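Local coordinates for 6b protein (Agrobacterium vitis, PDB 3AQ2) that disturbs plant cell proliferation, probably by interfering with microRNA machineries of the host, and adopts an ADP-ribosylation fold, at residues A[39-44]-A[56-62]; A[88-94]-A[161-165]; A[98-103]-A[149-153]. All blocks are in the same frame, centred on the assembly; numbering follows the deposited sequence.

How the contacts relate
Along the chain contact 1 closes before contact 2 opens, and contact 3 is nested inside the loop that contact 2 closes. Contact 1 is a sheet of its own, strands 41-43 and 58-60, its first strand following helix 20-38. Contacts 2 and 3 both reach the antiparallel sheet ordered 93-96, 154-161, 143-151: residues 161-165 leave the end of its middle strand, and residues 149-153 hold the end of an outer one and the turn after it. The centres of contact 1 and contact 2 lie about 20 Å apart. Those of contact 2 and contact 3 are about 22 Å apart. A salt bridge from Glu57 to Arg161 ties the two-stranded sheet to the three-stranded one within this ADP-ribosylation fold.

Contact 1 (A[39-44]-A[56-62]); sequences SQLVYF and DEYLLSD
Val42 and Leu59 form the hydrogen-bonded pair of a two-stranded antiparallel sheet, strands 41-43 and 58-60, whose short axes make an angle of 154°. Val42 N donates to Leu59 O at 3.0 Å, in the carbonyl plane and on a lone pair, and Leu59 N returns a bond to Val42 O. On the face carrying Leu41 and Tyr43, the CB of Tyr58 sits over the centre of the Tyr43 ring, 3.7 Å from its centroid, a CH-pi contact. The Tyr58 ring itself is oblique to that of Tyr43, and Leu41 CD2 comes obliquely to its CD1. On the other face, Val42 CB touches Leu59 CB. Beyond the strand end, the Phe44 ring is met at CE2 by Leu59 CD2, 3.7 Å away, and at CZ by Glu57 CG.

Further out, Arg161 and Ser140 hold the Glu57 carboxylate, Tyr195 meets the Phe44 ring edge-to-face, and Phe34 of helix 20-38 adjoins Leu59. Where that helix gives way to the strand, Ser39 makes an ST turn, its OG accepting from Leu41 N. With OG between its backbone N and carbonyl carbon (chi1 57°), Ser61 can donate to the chain just there: Ser61 OG lies 2.6 Å from Ser39 O.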
# COMPACT_ATOMS: atom_id res chain seq x y z
N SER A 39 -9.27 0.90 -15.65
CA SER A 39 -10.31 1.93 -15.44
C SER A 39 -10.21 2.66 -14.11
O SER A 39 -9.40 2.31 -13.25
CB SER A 39 -11.73 1.36 -15.62
OG SER A 39 -12.28 0.95 -14.38
N GLN A 40 -11.06 3.68 -13.95
CA GLN A 40 -11.11 4.51 -12.74
C GLN A 40 -11.70 3.77 -11.54
O GLN A 40 -11.51 4.20 -10.40
CB GLN A 40 -11.90 5.79 -13.01
CG GLN A 40 -13.41 5.62 -13.21
CD GLN A 40 -13.84 5.50 -14.66
OE1 GLN A 40 -14.86 6.05 -15.06
NE2 GLN A 40 -13.06 4.78 -15.47
N LEU A 41 -12.43 2.69 -11.81
CA LEU A 41 -13.11 1.93 -10.78
C LEU A 41 -12.73 0.46 -10.93
O LEU A 41 -13.11 -0.18 -11.91
CB LEU A 41 -14.63 2.09 -10.94
CG LEU A 41 -15.55 1.71 -9.78
CD1 LEU A 41 -15.44 0.25 -9.41
CD2 LEU A 41 -15.30 2.57 -8.56
N VAL A 42 -12.00 -0.07 -9.95
CA VAL A 42 -11.43 -1.41 -10.07
C VAL A 42 -11.90 -2.34 -8.95
O VAL A 42 -11.46 -2.22 -7.82
CB VAL A 42 -9.87 -1.36 -10.09
CG1 VAL A 42 -9.29 -2.74 -10.33
CG2 VAL A 42 -9.37 -0.40 -11.15
N TYR A 43 -12.80 -3.27 -9.30
CA TYR A 43 -13.10 -4.40 -8.42
C TYR A 43 -12.05 -5.47 -8.68
O TYR A 43 -11.43 -5.50 -9.75
CB TYR A 43 -14.50 -4.94 -8.68
CG TYR A 43 -15.57 -4.04 -8.12
CD1 TYR A 43 -16.07 -2.99 -8.88
CD2 TYR A 43 -16.03 -4.19 -6.81
CE1 TYR A 43 -17.05 -2.14 -8.38
CE2 TYR A 43 -17.02 -3.34 -6.30
CZ TYR A 43 -17.50 -2.31 -7.09
OH TYR A 43 -18.47 -1.44 -6.63
N PHE A 44 -11.83 -6.35 -7.70
CA PHE A 44 -10.69 -7.27 -7.80
C PHE A 44 -10.85 -8.59 -7.10
O PHE A 44 -10.36 -9.61 -7.59
CB PHE A 44 -9.39 -6.59 -7.34
CG PHE A 44 -9.46 -5.99 -5.95
CD1 PHE A 44 -9.06 -6.74 -4.83
CD2 PHE A 44 -9.93 -4.70 -5.76
CE1 PHE A 44 -9.12 -6.19 -3.54
CE2 PHE A 44 -9.99 -4.13 -4.47
CZ PHE A 44 -9.59 -4.89 -3.36
N ASP A 56 -17.50 -6.19 -2.28
CA ASP A 56 -17.85 -4.76 -2.30
C ASP A 56 -16.65 -3.80 -2.37
O ASP A 56 -16.85 -2.59 -2.48
CB ASP A 56 -18.74 -4.41 -1.10
CG ASP A 56 -20.10 -5.06 -1.18
OD1 ASP A 56 -20.71 -5.03 -2.27
OD2 ASP A 56 -20.57 -5.59 -0.15
N GLU A 57 -15.43 -4.33 -2.32
CA GLU A 57 -14.24 -3.45 -2.26
C GLU A 57 -13.79 -3.03 -3.65
O GLU A 57 -13.65 -3.88 -4.54
CB GLU A 57 -13.10 -4.14 -1.51
CG GLU A 57 -11.96 -3.18 -1.17
CD GLU A 57 -10.96 -3.73 -0.15
OE1 GLU A 57 -11.04 -4.92 0.21
OE2 GLU A 57 -10.10 -2.94 0.29
N TYR A 58 -13.57 -1.74 -3.85
CA TYR A 58 -13.14 -1.24 -5.16
C TYR A 58 -12.03 -0.21 -5.03
O TYR A 58 -12.01 0.55 -4.07
CB TYR A 58 -14.33 -0.66 -5.94
CG TYR A 58 -14.98 0.54 -5.28
CD1 TYR A 58 -14.47 1.82 -5.46
CD2 TYR A 58 -16.11 0.40 -4.47
CE1 TYR A 58 -15.04 2.93 -4.86
CE2 TYR A 58 -16.70 1.52 -3.85
CZ TYR A 58 -16.15 2.78 -4.06
OH TYR A 58 -16.69 3.91 -3.48
N LEU A 59 -11.10 -0.23 -5.98
CA LEU A 59 -10.03 0.76 -6.02
C LEU A 59 -10.52 1.98 -6.75
O LEU A 59 -11.21 1.88 -7.77
CB LEU A 59 -8.79 0.23 -6.74
CG LEU A 59 -8.18 -1.10 -6.31
CD1 LEU A 59 -6.90 -1.34 -7.10
CD2 LEU A 59 -7.90 -1.12 -4.83
N LEU A 60 -10.09 3.13 -6.24
CA LEU A 60 -10.29 4.41 -6.88
C LEU A 60 -8.94 4.76 -7.51
O LEU A 60 -8.00 5.09 -6.80
CB LEU A 60 -10.70 5.47 -5.84
CG LEU A 60 -11.96 5.25 -4.97
CD1 LEU A 60 -11.78 4.12 -3.97
CD2 LEU A 60 -12.30 6.52 -4.22
N SER A 61 -8.84 4.64 -8.82
CA SER A 61 -7.54 4.77 -9.48
C SER A 61 -7.22 6.19 -9.96
O SER A 61 -6.11 6.45 -10.41
CB SER A 61 -7.44 3.79 -10.65
OG SER A 61 -8.49 4.03 -11.56
N ASP A 62 -8.21 7.08 -9.85
CA ASP A 62 -8.00 8.52 -10.09
C ASP A 62 -7.46 9.20 -8.83
O ASP A 62 -8.01 10.21 -8.35
CB ASP A 62 -9.30 9.20 -10.48
CG ASP A 62 -9.72 8.91 -11.90
OD1 ASP A 62 -8.85 8.55 -12.73
OD2 ASP A 62 -10.92 9.05 -12.20
O HOH W 1 -19.05 -1.68 -3.85
O HOH W 2 -13.33 -6.54 -5.14

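Contact 2 (A[88-94]-A[161-165])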
# COMPACT_ATOMS: atom_id res chain seq x y z
N SER A 88 -0.82 -3.66 11.40
CA SER A 88 -1.36 -3.17 12.66
C SER A 88 -2.38 -4.22 13.13
O SER A 88 -2.86 -5.01 12.31
CB SER A 88 -2.03 -1.81 12.41
OG SER A 88 -1.95 -0.98 13.55
N PRO A 89 -2.70 -4.26 14.44
CA PRO A 89 -3.69 -5.25 14.89
C PRO A 89 -5.11 -4.99 14.35
O PRO A 89 -5.34 -3.97 13.68
CB PRO A 89 -3.63 -5.13 16.42
CG PRO A 89 -3.13 -3.78 16.69
CD PRO A 89 -2.16 -3.47 15.56
N ALA A 90 -6.04 -5.90 14.63
CA ALA A 90 -7.41 -5.80 14.10
C ALA A 90 -7.42 -5.69 12.56
O ALA A 90 -8.23 -4.95 11.97
CB ALA A 90 -8.17 -4.64 14.76
N PHE A 91 -6.49 -6.42 11.94
CA PHE A 91 -6.39 -6.55 10.47
C PHE A 91 -6.24 -5.23 9.73
O PHE A 91 -6.72 -5.07 8.61
CB PHE A 91 -7.57 -7.36 9.91
CG PHE A 91 -7.84 -8.63 10.67
CD1 PHE A 91 -8.93 -8.73 11.52
CD2 PHE A 91 -6.98 -9.71 10.54
CE1 PHE A 91 -9.18 -9.90 12.23
CE2 PHE A 91 -7.22 -10.90 11.24
CZ PHE A 91 -8.32 -10.99 12.09
N GLY A 92 -5.53 -4.29 10.36
CA GLY A 92 -5.35 -2.96 9.78
C GLY A 92 -4.18 -2.92 8.82
O GLY A 92 -3.13 -3.50 9.09
N THR A 93 -4.36 -2.20 7.72
CA THR A 93 -3.24 -1.87 6.84
C THR A 93 -3.13 -0.35 6.72
O THR A 93 -4.06 0.31 6.23
CB THR A 93 -3.40 -2.48 5.43
OG1 THR A 93 -3.57 -3.90 5.54
CG2 THR A 93 -2.16 -2.15 4.57
N VAL A 94 -2.00 0.17 7.18
CA VAL A 94 -1.73 1.60 7.15
C VAL A 94 -0.83 1.91 5.95
O VAL A 94 0.24 1.30 5.76
CB VAL A 94 -1.07 2.07 8.47
CG1 VAL A 94 -0.64 3.53 8.39
CG2 VAL A 94 -2.01 1.86 9.66
N ARG A 161 -6.83 1.00 6.30
CA ARG A 161 -7.90 0.05 5.99
C ARG A 161 -8.12 -0.80 7.23
O ARG A 161 -7.21 -1.49 7.70
CB ARG A 161 -7.48 -0.84 4.82
CG ARG A 161 -8.55 -1.82 4.37
CD ARG A 161 -7.96 -2.75 3.29
NE ARG A 161 -8.97 -3.68 2.76
CZ ARG A 161 -9.37 -4.78 3.39
NH1 ARG A 161 -8.86 -5.10 4.58
NH2 ARG A 161 -10.28 -5.58 2.83
N GLN A 162 -9.34 -0.74 7.77
CA GLN A 162 -9.68 -1.47 9.00
C GLN A 162 -8.75 -1.11 10.17
O GLN A 162 -8.28 0.03 10.25
CB GLN A 162 -9.76 -2.98 8.71
CG GLN A 162 -10.87 -3.32 7.70
CD GLN A 162 -12.28 -3.02 8.24
OE1 GLN A 162 -12.93 -2.06 7.83
NE2 GLN A 162 -12.73 -3.84 9.18
N GLY A 163 -8.49 -2.03 11.10
CA GLY A 163 -7.59 -1.75 12.22
C GLY A 163 -8.16 -0.87 13.34
O GLY A 163 -7.40 -0.43 14.21
N ASN A 164 -9.46 -0.60 13.33
CA ASN A 164 -10.08 0.18 14.43
C ASN A 164 -9.55 1.63 14.60
O ASN A 164 -9.66 2.24 15.68
CB ASN A 164 -9.96 -0.56 15.78
CG ASN A 164 -10.75 -1.86 15.84
OD1 ASN A 164 -11.80 -2.01 15.21
ND2 ASN A 164 -10.25 -2.80 16.63
N TYR A 165 -8.97 2.17 13.54
CA TYR A 165 -8.59 3.57 13.47
C TYR A 165 -9.82 4.46 13.36
O TYR A 165 -10.89 4.00 12.95
CB TYR A 165 -7.71 3.80 12.24
CG TYR A 165 -6.32 3.27 12.41
CD1 TYR A 165 -6.01 1.94 12.12
CD2 TYR A 165 -5.30 4.10 12.89
CE1 TYR A 165 -4.72 1.45 12.30
CE2 TYR A 165 -4.01 3.62 13.07
CZ TYR A 165 -3.73 2.29 12.77
OH TYR A 165 -2.45 1.83 12.96
O HOH W 3 -4.87 -1.36 14.48
O HOH W 4 -11.21 -4.87 11.87
O HOH W 5 -6.41 -4.23 5.91
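Gly92 and Gly163, neither with a side chain, bring the two backbones to a CA-CA distance of 3.5 Å. Gly92 CA also approaches Arg161 O at 3.2 Å, a CA-H...O contact with an angle of 147° at the hydrogen. Beside it lies one antiparallel hydrogen-bonded pair: Thr93 N donates to Arg161 O and Arg161 N to Thr93 O, each at 2.9 Å, with the first donor in the carbonyl plane. Arg161, extended from CG to NE, reaches Glu57 and Gln188 with NH2, while its NH1 donates to water 5, which lies 2.9 Å from Thr93 OG1; that hydroxyl is also bonded to Pro85 O. Tyr165 packs its hydroxyl end against Val94 CG2, the two side chains standing nearly perpendicular. Its OH is bonded to Ser115 O. The OG of Ser88, hydrogen-bonded to Gly117 N and donating to water 3, comes near the ring plane at the edge.

This is the start of strand 93-96 paired with the end of strand 154-161, after which the chain turns in a type I' turn from Gln162 to Tyr165. Beyond the glycines the fit is looser. Gly163 N makes a weak bond to Ala90 O, and exposed Asn164 brings ND2 within 3.3 Å of Ala90 CB. Water 3 spans the gap by donating to Pro89 O and Gly163 O. Water 4 donates to Ala90 O and accepts weakly from Gln162 NE2.

Contact 3 (A[98-103]-A[149-153]); sequences MPPWLL and DVIRG
Leu102 and Arg152 run antiparallel alongside one another, bringing the guanidinium beside the leucine's backbone carbonyl. Arg152 NH2 donates to Leu102 O at 3.1 Å with an angle of 166° at the hydrogen; the acceptor lies in the guanidinium plane, and the donor is on a lone pair in the carbonyl plane. Arg152 NH1 adds a weak bond to the same oxygen. Leu102 CD1 comes obliquely to the guanidinium, 3.1 Å from Arg152 NH2. The bend in the arginine chain at chi3 (-77°) swings the guanidinium toward the leucine, and Ile151 CG2 lies off one guanidinium face, toward the rim.

Next to this polar grip, Leu102 crosses Ile151 at a slant, with CD2 4.2 Å from Ile151 CB, and Leu103 CD2 approaches Ile151 CD1. Met98, its chain extended beyond CG, places CE 4.0 Å from Ile151 CG1 and 3.6 Å from Asp149 CB. Met98 and Asp149 stand nearly perpendicular. The carboxylate of Asp149 forms a salt bridge with Arg147.

The contact joins the loop before helix 105-115, with its type I turn from Pro99 to Leu102, to the end of strand 143-151. Ile111 of that helix touches both Leu103 and Asp149, and Tyr156 of the neighbouring strand packs on Met98 and Leu102. Apolar packing of Met98, Leu102 and Leu103 on Ile151 carries no direction, while the in-plane bond from Arg152 NH2 gives the contact a directional hold at its exposed end.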
# COMPACT_ATOMS: atom_id res chain seq x y z
N MET A 98 3.59 9.57 1.94
CA MET A 98 5.04 9.85 2.02
C MET A 98 5.76 8.85 1.14
O MET A 98 5.67 7.65 1.41
CB MET A 98 5.56 9.69 3.44
CG MET A 98 5.08 10.72 4.42
SD MET A 98 6.05 10.51 5.92
CE MET A 98 5.59 11.98 6.82
N PRO A 99 6.44 9.32 0.08
CA PRO A 99 7.09 8.39 -0.84
C PRO A 99 8.38 7.81 -0.25
O PRO A 99 8.91 8.34 0.74
CB PRO A 99 7.38 9.26 -2.06
CG PRO A 99 7.61 10.61 -1.50
CD PRO A 99 6.65 10.72 -0.34
N PRO A 100 8.89 6.72 -0.84
CA PRO A 100 10.05 6.03 -0.27
C PRO A 100 11.34 6.86 -0.14
O PRO A 100 12.23 6.46 0.61
CB PRO A 100 10.26 4.83 -1.22
CG PRO A 100 8.97 4.68 -1.94
CD PRO A 100 8.35 6.03 -2.03
N TRP A 101 11.43 7.98 -0.85
CA TRP A 101 12.62 8.85 -0.78
C TRP A 101 12.45 10.06 0.13
O TRP A 101 13.36 10.88 0.22
CB TRP A 101 13.00 9.34 -2.19
CG TRP A 101 11.85 10.03 -2.90
CD1 TRP A 101 11.48 11.35 -2.81
CD2 TRP A 101 10.91 9.41 -3.78
NE1 TRP A 101 10.37 11.59 -3.59
CE2 TRP A 101 10.00 10.41 -4.19
CE3 TRP A 101 10.76 8.11 -4.28
CZ2 TRP A 101 8.94 10.15 -5.07
CZ3 TRP A 101 9.69 7.84 -5.15
CH2 TRP A 101 8.81 8.86 -5.55
N LEU A 102 11.30 10.19 0.79
CA LEU A 102 11.06 11.41 1.58
C LEU A 102 11.95 11.49 2.81
O LEU A 102 12.52 12.55 3.12
CB LEU A 102 9.58 11.51 2.00
CG LEU A 102 9.21 12.85 2.65
CD1 LEU A 102 9.12 13.98 1.61
CD2 LEU A 102 7.89 12.72 3.41
N LEU A 103 12.06 10.35 3.49
CA LEU A 103 12.84 10.22 4.72
C LEU A 103 13.72 8.98 4.64
O LEU A 103 13.43 8.07 3.87
CB LEU A 103 11.90 10.07 5.92
CG LEU A 103 10.93 11.22 6.20
CD1 LEU A 103 9.98 10.82 7.30
CD2 LEU A 103 11.68 12.48 6.56
N ASP A 149 0.84 14.53 8.08
CA ASP A 149 2.15 14.99 8.53
C ASP A 149 2.69 16.03 7.55
O ASP A 149 2.48 15.91 6.33
CB ASP A 149 3.15 13.84 8.63
CG ASP A 149 2.80 12.83 9.71
OD1 ASP A 149 2.04 13.16 10.65
OD2 ASP A 149 3.30 11.69 9.61
N VAL A 150 3.41 17.02 8.07
CA VAL A 150 3.97 18.07 7.23
C VAL A 150 5.50 17.97 7.28
O VAL A 150 6.08 18.04 8.36
CB VAL A 150 3.50 19.47 7.71
CG1 VAL A 150 4.21 20.60 6.94
CG2 VAL A 150 1.98 19.58 7.60
N ILE A 151 6.12 17.78 6.12
CA ILE A 151 7.58 17.71 6.00
C ILE A 151 8.01 18.67 4.90
O ILE A 151 7.44 18.66 3.81
CB ILE A 151 8.03 16.26 5.66
CG1 ILE A 151 7.77 15.30 6.83
CG2 ILE A 151 9.50 16.21 5.21
CD1 ILE A 151 8.73 15.46 8.00
N ARG A 152 9.02 19.50 5.19
CA ARG A 152 9.52 20.51 4.25
C ARG A 152 8.35 21.30 3.65
O ARG A 152 8.32 21.58 2.45
CB ARG A 152 10.42 19.89 3.17
CG ARG A 152 11.68 19.18 3.71
CD ARG A 152 12.63 18.69 2.59
NE ARG A 152 12.19 17.46 1.92
CZ ARG A 152 12.38 16.22 2.38
NH1 ARG A 152 13.01 15.99 3.52
NH2 ARG A 152 11.94 15.19 1.67
N GLY A 153 7.39 21.64 4.51
CA GLY A 153 6.27 22.51 4.16
C GLY A 153 5.15 21.87 3.37
O GLY A 153 4.22 22.57 2.95